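Local structure of uncharacterized conserved protein YndB, AHSA1/START domain (Micromonospora chersina, 6V04) at residues A[56-67]-A[78-86]; A[216-227]-A[239-250]. The protein is of unknown function but, as a START/Bet v1-like protein encoded in the dynemicin biosynthetic locus, probably takes part in making that natural product. All coordinates share one frame; numbering follows the deposited sequence. Where two conformers were deposited one is given.

Contact 1: residues A[56-67]-A[78-86]; sequences VDFGDGDFFDIE and LFRWSFLGV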
loop_
_atom_site.group_PDB
_atom_site.type_symbol
_atom_site.label_atom_id
_atom_site.label_comp_id
_atom_site.label_asym_id
_atom_site.label_seq_id
_atom_site.Cartn_x
_atom_site.Cartn_y
_atom_site.Cartn_z
ATOM N N VAL A 56 1.762 11.324 -0.676
ATOM C CA VAL A 56 2.897 10.735 -1.377
ATOM C C VAL A 56 2.372 9.661 -2.312
ATOM O O VAL A 56 1.512 8.857 -1.938
ATOM C CB VAL A 56 3.967 10.175 -0.421
ATOM C CG1 VAL A 56 3.439 8.999 0.390
ATOM C CG2 VAL A 56 5.198 9.776 -1.220
ATOM N N ASP A 57 2.853 9.692 -3.549
ATOM C CA ASP A 57 2.386 8.822 -4.617
ATOM C C ASP A 57 3.587 8.067 -5.163
ATOM O O ASP A 57 4.629 8.679 -5.419
ATOM C CB ASP A 57 1.723 9.665 -5.706
ATOM C CG ASP A 57 0.959 8.843 -6.692
ATOM O OD1 ASP A 57 1.595 8.029 -7.388
ATOM O OD2 ASP A 57 -0.277 9.009 -6.752
ATOM N N PHE A 58 3.457 6.749 -5.325
ATOM C CA PHE A 58 4.584 5.934 -5.758
ATOM C C PHE A 58 4.595 5.687 -7.260
ATOM O O PHE A 58 5.555 5.097 -7.760
ATOM C CB PHE A 58 4.606 4.631 -4.972
ATOM C CG PHE A 58 4.721 4.864 -3.499
ATOM C CD1 PHE A 58 5.900 5.345 -2.966
ATOM C CD2 PHE A 58 3.631 4.700 -2.677
ATOM C CE1 PHE A 58 6.006 5.611 -1.619
ATOM C CE2 PHE A 58 3.734 4.952 -1.314
ATOM C CZ PHE A 58 4.921 5.425 -0.796
ATOM N N GLY A 59 3.589 6.159 -7.983
ATOM C CA GLY A 59 3.601 6.112 -9.426
ATOM C C GLY A 59 3.038 4.848 -10.019
ATOM O O GLY A 59 3.053 4.700 -11.265
ATOM N N ASP A 60 2.516 3.955 -9.184
ATOM C CA ASP A 60 2.033 2.644 -9.594
ATOM C C ASP A 60 0.613 2.372 -9.126
ATOM O O ASP A 60 0.162 1.223 -9.187
ATOM C CB ASP A 60 2.974 1.535 -9.086
ATOM C CG ASP A 60 3.062 1.481 -7.584
ATOM O OD1 ASP A 60 2.409 2.312 -6.934
ATOM O OD2 ASP A 60 3.791 0.600 -7.096
ATOM N N GLY A 61 -0.108 3.388 -8.660
ATOM C CA GLY A 61 -1.412 3.219 -8.061
ATOM C C GLY A 61 -1.404 3.361 -6.556
ATOM O O GLY A 61 -2.449 3.678 -5.979
ATOM N N ASP A 62 -0.268 3.139 -5.913
ATOM C CA ASP A 62 -0.171 3.224 -4.460
ATOM C C ASP A 62 0.122 4.655 -4.016
ATOM O O ASP A 62 0.833 5.413 -4.687
ATOM C CB ASP A 62 0.930 2.304 -3.931
ATOM C CG ASP A 62 0.556 0.827 -3.961
ATOM O OD1 ASP A 62 -0.562 0.459 -4.378
ATOM O OD2 ASP A 62 1.432 0.040 -3.551
ATOM N N PHE A 63 -0.414 5.012 -2.851
ATOM C CA PHE A 63 -0.206 6.338 -2.289
ATOM C C PHE A 63 -0.592 6.276 -0.817
ATOM O O PHE A 63 -1.281 5.348 -0.391
ATOM C CB PHE A 63 -1.029 7.401 -3.009
ATOM C CG PHE A 63 -2.512 7.260 -2.838
ATOM C CD1 PHE A 63 -3.238 6.405 -3.649
ATOM C CD2 PHE A 63 -3.193 8.022 -1.895
ATOM C CE1 PHE A 63 -4.611 6.297 -3.513
ATOM C CE2 PHE A 63 -4.563 7.915 -1.760
ATOM C CZ PHE A 63 -5.271 7.051 -2.574
ATOM N N PHE A 64 -0.149 7.282 -0.053
ATOM C CA PHE A 64 -0.631 7.540 1.304
ATOM C C PHE A 64 -1.138 8.971 1.375
ATOM O O PHE A 64 -0.494 9.896 0.855
ATOM C CB PHE A 64 0.454 7.413 2.390
ATOM C CG PHE A 64 0.974 6.030 2.632
ATOM C CD1 PHE A 64 2.049 5.558 1.912
ATOM C CD2 PHE A 64 0.455 5.240 3.658
ATOM C CE1 PHE A 64 2.566 4.311 2.145
ATOM C CE2 PHE A 64 0.976 3.992 3.902
ATOM C CZ PHE A 64 2.036 3.524 3.157
ATOM N N ASP A 65 -2.281 9.161 2.033
ATOM C CA ASP A 65 -2.699 10.484 2.480
ATOM C C ASP A 65 -2.039 10.780 3.824
ATOM O O ASP A 65 -2.079 9.944 4.727
ATOM C CB ASP A 65 -4.220 10.555 2.622
ATOM C CG ASP A 65 -4.948 10.559 1.289
ATOM O OD1 ASP A 65 -4.355 10.969 0.276
ATOM O OD2 ASP A 65 -6.134 10.159 1.272
ATOM N N ILE A 66 -1.456 11.974 3.967
ATOM C CA ILE A 66 -0.609 12.315 5.109
ATOM C C ILE A 66 -1.146 13.556 5.815
ATOM O O ILE A 66 -1.529 14.539 5.173
ATOM C CB ILE A 66 0.847 12.568 4.665
ATOM C CG1 ILE A 66 1.407 11.341 3.938
ATOM C CG2 ILE A 66 1.713 12.946 5.879
ATOM C CD1 ILE A 66 2.753 11.578 3.278
ATOM N N GLU A 67 -1.114 13.526 7.144
ATOM C CA GLU A 67 -1.326 14.707 7.977
ATOM C C GLU A 67 -0.077 14.886 8.829
ATOM O O GLU A 67 0.300 13.974 9.571
ATOM C CB GLU A 67 -2.563 14.555 8.866
ATOM C CG GLU A 67 -3.874 14.483 8.108
ATOM C CD GLU A 67 -4.357 15.845 7.647
ATOM O OE1 GLU A 67 -3.695 16.856 7.968
ATOM O OE2 GLU A 67 -5.403 15.904 6.966
ATOM N N LEU A 78 7.248 14.090 12.242
ATOM C CA LEU A 78 6.194 13.306 12.871
ATOM C C LEU A 78 4.909 13.535 12.097
ATOM O O LEU A 78 4.464 14.681 11.961
ATOM C CB LEU A 78 6.009 13.704 14.333
ATOM C CG LEU A 78 7.294 13.598 15.139
ATOM C CD1 LEU A 78 7.068 14.120 16.546
ATOM C CD2 LEU A 78 7.769 12.171 15.186
ATOM N N PHE A 79 4.298 12.449 11.638
ATOM C CA PHE A 79 3.110 12.547 10.808
ATOM C C PHE A 79 2.267 11.289 10.942
ATOM O O PHE A 79 2.696 10.270 11.486
ATOM C CB PHE A 79 3.480 12.817 9.335
ATOM C CG PHE A 79 4.461 11.832 8.736
ATOM C CD1 PHE A 79 5.828 12.027 8.859
ATOM C CD2 PHE A 79 4.019 10.743 8.012
ATOM C CE1 PHE A 79 6.725 11.132 8.293
ATOM C CE2 PHE A 79 4.918 9.846 7.451
ATOM C CZ PHE A 79 6.266 10.046 7.591
ATOM N N ARG A 80 1.034 11.401 10.466
ATOM C CA ARG A 80 0.079 10.308 10.420
ATOM C C ARG A 80 -0.287 10.056 8.965
ATOM O O ARG A 80 -0.341 10.991 8.161
ATOM C CB ARG A 80 -1.162 10.659 11.234
ATOM C CG ARG A 80 -0.887 10.714 12.723
ATOM C CD ARG A 80 -1.983 11.443 13.455
ATOM N NE ARG A 80 -1.934 12.884 13.217
ATOM C CZ ARG A 80 -2.851 13.589 12.558
ATOM N NH1 ARG A 80 -3.932 13.008 12.048
ATOM N NH2 ARG A 80 -2.694 14.901 12.432
ATOM N N TRP A 81 -0.526 8.797 8.606
ATOM C CA TRP A 81 -0.930 8.571 7.227
ATOM C C TRP A 81 -1.869 7.381 7.107
ATOM O O TRP A 81 -2.028 6.572 8.026
ATOM C CB TRP A 81 0.301 8.446 6.325
ATOM C CG TRP A 81 1.168 7.212 6.388
ATOM C CD1 TRP A 81 0.946 6.044 7.043
ATOM C CD2 TRP A 81 2.416 7.056 5.705
ATOM N NE1 TRP A 81 1.989 5.171 6.830
ATOM C CE2 TRP A 81 2.898 5.770 5.998
ATOM C CE3 TRP A 81 3.163 7.886 4.862
ATOM C CZ2 TRP A 81 4.104 5.286 5.480
ATOM C CZ3 TRP A 81 4.361 7.407 4.351
ATOM C CH2 TRP A 81 4.814 6.123 4.651
ATOM N N SER A 82 -2.503 7.303 5.930
ATOM C CA SER A 82 -3.530 6.318 5.619
ATOM C C SER A 82 -3.240 5.754 4.237
ATOM O O SER A 82 -3.277 6.499 3.248
ATOM C CB SER A 82 -4.920 6.958 5.652
ATOM O OG SER A 82 -5.911 6.082 5.147
ATOM N N PHE A 83 -2.969 4.449 4.166
ATOM C CA PHE A 83 -2.609 3.834 2.887
ATOM C C PHE A 83 -3.812 3.794 1.957
ATOM O O PHE A 83 -4.895 3.330 2.321
ATOM C CB PHE A 83 -2.060 2.429 3.102
ATOM C CG PHE A 83 -1.488 1.798 1.865
ATOM C CD1 PHE A 83 -0.571 2.472 1.087
ATOM C CD2 PHE A 83 -1.838 0.509 1.523
ATOM C CE1 PHE A 83 -0.048 1.874 -0.050
ATOM C CE2 PHE A 83 -1.314 -0.077 0.388
ATOM C CZ PHE A 83 -0.410 0.587 -0.364
ATOM N N LEU A 84 -3.602 4.265 0.735
ATOM C CA LEU A 84 -4.635 4.357 -0.298
ATOM C C LEU A 84 -5.797 5.237 0.138
ATOM O O LEU A 84 -6.881 5.189 -0.462
ATOM C CB LEU A 84 -5.144 2.967 -0.713
ATOM C CG LEU A 84 -4.073 1.966 -1.126
ATOM C CD1 LEU A 84 -4.728 0.599 -1.343
ATOM C CD2 LEU A 84 -3.340 2.423 -2.358
ATOM N N GLY A 85 -5.597 6.047 1.186
ATOM C CA GLY A 85 -6.644 6.886 1.709
ATOM C C GLY A 85 -7.719 6.167 2.492
ATOM O O GLY A 85 -8.616 6.828 3.021
ATOM N N VAL A 86 -7.649 4.843 2.594
ATOM C CA VAL A 86 -8.677 4.064 3.269
ATOM C C VAL A 86 -8.137 3.264 4.438
ATOM O O VAL A 86 -8.931 2.838 5.288
ATOM C CB VAL A 86 -9.396 3.125 2.278
ATOM C CG1 VAL A 86 -9.942 3.923 1.134
ATOM C CG2 VAL A 86 -8.460 2.020 1.770
HETATM O O HOH W 1 -7.663 9.881 3.435
#
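F64 and W81 stack face to face across the antiparallel hairpin of strands 63-72 and 76-83: the F64 ring and the six-membered ring of W81 have centroids 3.6 Å apart and planes at 12°. The F64 ring is sandwiched, because F83 CD1 comes over its opposite face, 3.5 Å from F64 CZ; the F83 and F64 planes lie at 46°, neither stacked nor edge-to-face. The indole reaches F64 because W81 CG sits between the backbone N and the carbonyl carbon (chi1 72°), while the indole edge meets I66 CG1. Were W81 an alanine, one face of the F64 ring would probably lose its stacking partner and the ring could turn more freely. Backbone bonds fix the register: E67 and R80 exchange two, and D65 and S82 another two. L84 N then donates to F63 O at 2.8 Å, and a type II turn from S82 to G85 carries L84 CA over the F63 ring, 3.8 Å from its centroid, a CH-pi contact. One water donates to both D65 OD2 and G85 O. The D62 carboxylate meets the F83 ring edge, its OD2 3.7 Å from F83 CZ, but its salt bridges go to R259 and R148. Strand 53-57 flanks the hairpin on one side and strand 90-98 on the other, where V92 touches W81; helix 252-277 receives L84 through T267.

Contact 2: residues A[216-227]-A[239-250]; sequences IPGARTVTACQV and SVSHQGWHRLGL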
loop_
_atom_site.group_PDB
_atom_site.type_symbol
_atom_site.label_atom_id
_atom_site.label_comp_id
_atom_site.label_asym_id
_atom_site.label_seq_id
_atom_site.Cartn_x
_atom_site.Cartn_y
_atom_site.Cartn_z
ATOM N N ILE A 216 -5.449 -12.918 -17.310
ATOM C CA ILE A 216 -5.027 -11.726 -18.035
ATOM C C ILE A 216 -4.832 -12.104 -19.501
ATOM O O ILE A 216 -4.015 -12.979 -19.804
ATOM C CB ILE A 216 -3.729 -11.147 -17.451
ATOM C CG1 ILE A 216 -3.892 -10.877 -15.939
ATOM C CG2 ILE A 216 -3.319 -9.901 -18.213
ATOM C CD1 ILE A 216 -4.973 -9.853 -15.596
ATOM N N PRO A 217 -5.546 -11.484 -20.440
ATOM C CA PRO A 217 -5.344 -11.808 -21.857
ATOM C C PRO A 217 -3.884 -11.684 -22.264
ATOM O O PRO A 217 -3.226 -10.668 -22.009
ATOM C CB PRO A 217 -6.227 -10.785 -22.579
ATOM C CG PRO A 217 -7.269 -10.411 -21.579
ATOM C CD PRO A 217 -6.566 -10.435 -20.264
ATOM N N GLY A 218 -3.369 -12.746 -22.879
ATOM C CA GLY A 218 -2.018 -12.768 -23.391
ATOM C C GLY A 218 -0.981 -13.317 -22.436
ATOM O O GLY A 218 0.154 -13.568 -22.860
ATOM N N ALA A 219 -1.335 -13.524 -21.171
ATOM C CA ALA A 219 -0.360 -13.775 -20.118
ATOM C C ALA A 219 -0.023 -15.254 -19.980
ATOM O O ALA A 219 -0.835 -16.128 -20.287
ATOM C CB ALA A 219 -0.892 -13.253 -18.794
ATOM N N ARG A 220 1.186 -15.524 -19.474
ATOM C CA ARG A 220 1.667 -16.890 -19.313
ATOM C C ARG A 220 1.180 -17.552 -18.033
ATOM O O ARG A 220 1.324 -18.772 -17.898
ATOM C CB ARG A 220 3.201 -16.928 -19.346
ATOM C CG ARG A 220 3.878 -16.245 -18.155
ATOM C CD ARG A 220 5.351 -16.620 -18.031
ATOM N NE ARG A 220 5.536 -17.971 -17.505
ATOM C CZ ARG A 220 5.456 -18.292 -16.217
ATOM N NH1 ARG A 220 5.182 -17.363 -15.309
ATOM N NH2 ARG A 220 5.642 -19.549 -15.833
ATOM N N THR A 221 0.631 -16.785 -17.092
ATOM C CA THR A 221 0.096 -17.329 -15.854
ATOM C C THR A 221 -1.083 -16.464 -15.437
ATOM O O THR A 221 -1.341 -15.416 -16.029
ATOM C CB THR A 221 1.150 -17.367 -14.747
ATOM O OG1 THR A 221 0.612 -18.030 -13.596
ATOM C CG2 THR A 221 1.564 -15.960 -14.360
ATOM N N VAL A 222 -1.805 -16.918 -14.420
ATOM C CA VAL A 222 -2.959 -16.202 -13.904
ATOM C C VAL A 222 -2.524 -15.404 -12.685
ATOM O O VAL A 222 -1.523 -15.712 -12.033
ATOM C CB VAL A 222 -4.136 -17.147 -13.550
ATOM C CG1 VAL A 222 -4.503 -18.010 -14.738
ATOM C CG2 VAL A 222 -3.789 -17.998 -12.336
ATOM N N THR A 223 -3.269 -14.347 -12.387
ATOM C CA THR A 223 -3.053 -13.626 -11.141
ATOM C C THR A 223 -3.899 -14.253 -10.035
ATOM O O THR A 223 -4.889 -14.936 -10.300
ATOM C CB THR A 223 -3.379 -12.141 -11.291
ATOM O OG1 THR A 223 -4.767 -11.950 -11.559
ATOM C CG2 THR A 223 -2.555 -11.510 -12.388
ATOM N N ALA A 224 -3.471 -14.058 -8.784
ATOM C CA ALA A 224 -4.062 -14.733 -7.633
ATOM C C ALA A 224 -4.496 -13.698 -6.612
ATOM O O ALA A 224 -3.704 -12.830 -6.228
ATOM C CB ALA A 224 -3.074 -15.711 -7.003
ATOM N N CYS A 225 -5.734 -13.810 -6.151
ATOM C CA CYS A 225 -6.306 -12.842 -5.230
ATOM C C CYS A 225 -6.737 -13.536 -3.953
ATOM O O CYS A 225 -7.399 -14.579 -3.995
ATOM C CB CYS A 225 -7.492 -12.130 -5.859
ATOM S SG CYS A 225 -8.195 -10.927 -4.757
ATOM N N GLN A 226 -6.383 -12.925 -2.827
ATOM C CA GLN A 226 -6.754 -13.404 -1.505
ATOM C C GLN A 226 -7.360 -12.238 -0.746
ATOM O O GLN A 226 -6.731 -11.182 -0.631
ATOM C CB GLN A 226 -5.538 -13.958 -0.763
ATOM C CG GLN A 226 -4.872 -15.133 -1.445
ATOM C CD GLN A 226 -3.392 -14.909 -1.685
ATOM O OE1 GLN A 226 -2.707 -14.283 -0.876
ATOM N NE2 GLN A 226 -2.892 -15.412 -2.810
ATOM N N VAL A 227 -8.569 -12.425 -0.236
ATOM C CA VAL A 227 -9.273 -11.447 0.584
ATOM C C VAL A 227 -9.563 -12.108 1.928
ATOM O O VAL A 227 -9.996 -13.264 1.975
ATOM C CB VAL A 227 -10.582 -10.996 -0.090
ATOM C CG1 VAL A 227 -11.307 -9.958 0.762
ATOM C CG2 VAL A 227 -10.306 -10.445 -1.474
ATOM N N SER A 239 -8.782 -7.117 4.279
ATOM C CA SER A 239 -7.526 -6.983 3.557
ATOM C C SER A 239 -7.595 -7.729 2.233
ATOM O O SER A 239 -8.277 -8.754 2.099
ATOM C CB SER A 239 -6.343 -7.500 4.381
ATOM O OG SER A 239 -6.411 -8.902 4.581
ATOM N N VAL A 240 -6.875 -7.205 1.250
ATOM C CA VAL A 240 -6.768 -7.825 -0.060
ATOM C C VAL A 240 -5.301 -7.945 -0.423
ATOM O O VAL A 240 -4.486 -7.085 -0.073
ATOM C CB VAL A 240 -7.529 -7.049 -1.153
ATOM C CG1 VAL A 240 -7.023 -5.623 -1.269
ATOM C CG2 VAL A 240 -7.387 -7.782 -2.495
ATOM N N SER A 241 -4.965 -9.041 -1.100
ATOM C CA SER A 241 -3.675 -9.225 -1.752
ATOM C C SER A 241 -3.947 -9.727 -3.158
ATOM O O SER A 241 -4.704 -10.689 -3.331
ATOM C CB SER A 241 -2.817 -10.235 -0.998
ATOM O OG SER A 241 -1.606 -10.510 -1.688
ATOM N N HIS A 242 -3.334 -9.104 -4.161
ATOM C CA HIS A 242 -3.511 -9.527 -5.543
ATOM C C HIS A 242 -2.130 -9.599 -6.180
ATOM O O HIS A 242 -1.473 -8.567 -6.362
ATOM C CB HIS A 242 -4.444 -8.571 -6.268
ATOM C CG HIS A 242 -4.992 -9.115 -7.543
ATOM N ND1 HIS A 242 -6.046 -8.526 -8.207
ATOM C CD2 HIS A 242 -4.632 -10.193 -8.276
ATOM C CE1 HIS A 242 -6.302 -9.211 -9.305
ATOM N NE2 HIS A 242 -5.463 -10.232 -9.372
ATOM N N GLN A 243 -1.690 -10.813 -6.492
ATOM C CA GLN A 243 -0.315 -11.096 -6.885
ATOM C C GLN A 243 -0.246 -11.653 -8.303
ATOM O O GLN A 243 -1.231 -12.167 -8.841
ATOM C CB GLN A 243 0.334 -12.104 -5.935
ATOM C CG GLN A 243 0.482 -11.592 -4.508
ATOM C CD GLN A 243 1.102 -12.617 -3.579
ATOM O OE1 GLN A 243 0.964 -13.818 -3.782
ATOM N NE2 GLN A 243 1.785 -12.142 -2.547
ATOM N N GLY A 244 0.955 -11.608 -8.872
ATOM C CA GLY A 244 1.242 -12.260 -10.144
ATOM C C GLY A 244 1.649 -11.335 -11.270
ATOM O O GLY A 244 2.088 -11.832 -12.322
ATOM N N TRP A 245 1.559 -10.018 -11.073
ATOM C CA TRP A 245 1.723 -9.048 -12.156
ATOM C C TRP A 245 3.094 -9.147 -12.801
ATOM O O TRP A 245 3.234 -8.953 -14.022
ATOM C CB TRP A 245 1.497 -7.633 -11.607
ATOM C CG TRP A 245 0.206 -7.589 -10.883
ATOM C CD1 TRP A 245 0.023 -7.586 -9.527
ATOM C CD2 TRP A 245 -1.090 -7.640 -11.466
ATOM N NE1 TRP A 245 -1.323 -7.618 -9.240
ATOM C CE2 TRP A 245 -2.026 -7.641 -10.419
ATOM C CE3 TRP A 245 -1.558 -7.667 -12.791
ATOM C CZ2 TRP A 245 -3.399 -7.693 -10.645
ATOM C CZ3 TRP A 245 -2.917 -7.710 -13.010
ATOM C CH2 TRP A 245 -3.824 -7.708 -11.957
ATOM N N HIS A 246 4.110 -9.437 -12.011
ATOM C CA HIS A 246 5.483 -9.523 -12.500
ATOM C C HIS A 246 5.804 -10.835 -13.213
ATOM O O HIS A 246 6.909 -10.968 -13.751
ATOM C CB HIS A 246 6.443 -9.354 -11.324
ATOM C CG HIS A 246 6.348 -10.458 -10.320
ATOM N ND1 HIS A 246 5.177 -10.760 -9.656
ATOM C CD2 HIS A 246 7.268 -11.348 -9.887
ATOM C CE1 HIS A 246 5.385 -11.790 -8.856
ATOM N NE2 HIS A 246 6.645 -12.165 -8.977
ATOM N N ARG A 247 4.907 -11.818 -13.204
ATOM C CA ARG A 247 5.175 -13.102 -13.846
ATOM C C ARG A 247 4.207 -13.376 -14.993
ATOM O O ARG A 247 3.974 -14.535 -15.339
ATOM C CB ARG A 247 5.134 -14.241 -12.825
ATOM C CG ARG A 247 3.912 -14.266 -11.931
ATOM C CD ARG A 247 3.900 -15.539 -11.094
ATOM N NE ARG A 247 2.968 -15.466 -9.976
ATOM C CZ ARG A 247 1.659 -15.688 -10.056
ATOM N NH1 ARG A 247 0.905 -15.593 -8.967
ATOM N NH2 ARG A 247 1.101 -15.994 -11.217
ATOM N N LEU A 248 3.637 -12.328 -15.579
ATOM C CA LEU A 248 2.689 -12.475 -16.675
ATOM C C LEU A 248 3.342 -12.720 -18.023
ATOM O O LEU A 248 2.639 -13.114 -18.951
ATOM C CB LEU A 248 1.811 -11.226 -16.756
ATOM C CG LEU A 248 0.898 -10.974 -15.550
ATOM C CD1 LEU A 248 0.145 -9.674 -15.743
ATOM C CD2 LEU A 248 -0.061 -12.118 -15.342
ATOM N N GLY A 249 4.651 -12.510 -18.161
ATOM C CA GLY A 249 5.276 -12.711 -19.454
ATOM C C GLY A 249 4.849 -11.706 -20.493
ATOM O O GLY A 249 4.870 -12.013 -21.696
ATOM N N LEU A 250 4.461 -10.513 -20.068
ATOM C CA LEU A 250 4.076 -9.422 -20.946
ATOM C C LEU A 250 5.162 -8.349 -20.903
ATOM O O LEU A 250 6.142 -8.439 -20.145
ATOM C CB LEU A 250 2.704 -8.869 -20.542
ATOM C CG LEU A 250 1.528 -9.839 -20.671
ATOM C CD1 LEU A 250 0.287 -9.235 -20.076
ATOM C CD2 LEU A 250 1.294 -10.189 -22.127
HETATM O O HOH W 2 -5.555 -10.858 2.089
#
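V240 and V227 form a non-hydrogen-bonded pair in the antiparallel hairpin of strands 223-230 and 236-243, which belongs to the second seven-stranded sheet of this START/Bet v1-like chain; their CG2 atoms are 4.1 Å apart. At S241 the pairing alternates: its N and O each bond the backbone of Q226. H242 swings its ring toward the other strand, CG anti to the backbone N (chi1 -163°), and NE2 donates within the ring plane to T223 OG1 at 2.9 Å. That hydroxyl also bonds V214 O, while W266 NE1 is the partner of H242 ND1. C225 CB covers one face of the imidazole and W245 CZ2 the other, so the ring is held at both faces and at its edge. Q243 closes the regular pairing with two bonds to A224. Beyond G244, W245 offers a face to T223 CG2, which stands 3.9 Å from the centroid of its six-membered ring, 11° off the normal. In the conformer described, the extended chain of R247 lets NH2 donate to V222 O, a bond not certain for its second conformer; the R247 carbonyl is met in plane, on a lone pair, by R220 NH1. L248 pushes CD2 against A219 CB at 3.7 Å, while L248 O takes R220 N from above the carbonyl plane. Finally, L250 reaches back to the type II turn I216-A219, CD2 resting 3.6 Å from G218 O and CD1 4.1 Å from I216 CG2.

From the N terminus, contact 1 closes first: ten residues separate 56-67 from 78-86, and the hairpin connecting strands 63-72 and 76-83 is completed there. Contact 2 follows in series, with eleven residues between 216-227 and 239-250, so the two neither nest nor cross. Each lies in its own seven-stranded antiparallel sheet with the same strand order, 1-7-6-5-4-3-2, evidence for two similarly built halves. Contact 1 joins the fourth and fifth strands of the first, contact 2 the sixth and seventh of the second. Their centres are 24 Å apart and nearest atoms about 7 Å, without touching; helix 252-277, which follows contact 2, packs against residues of both.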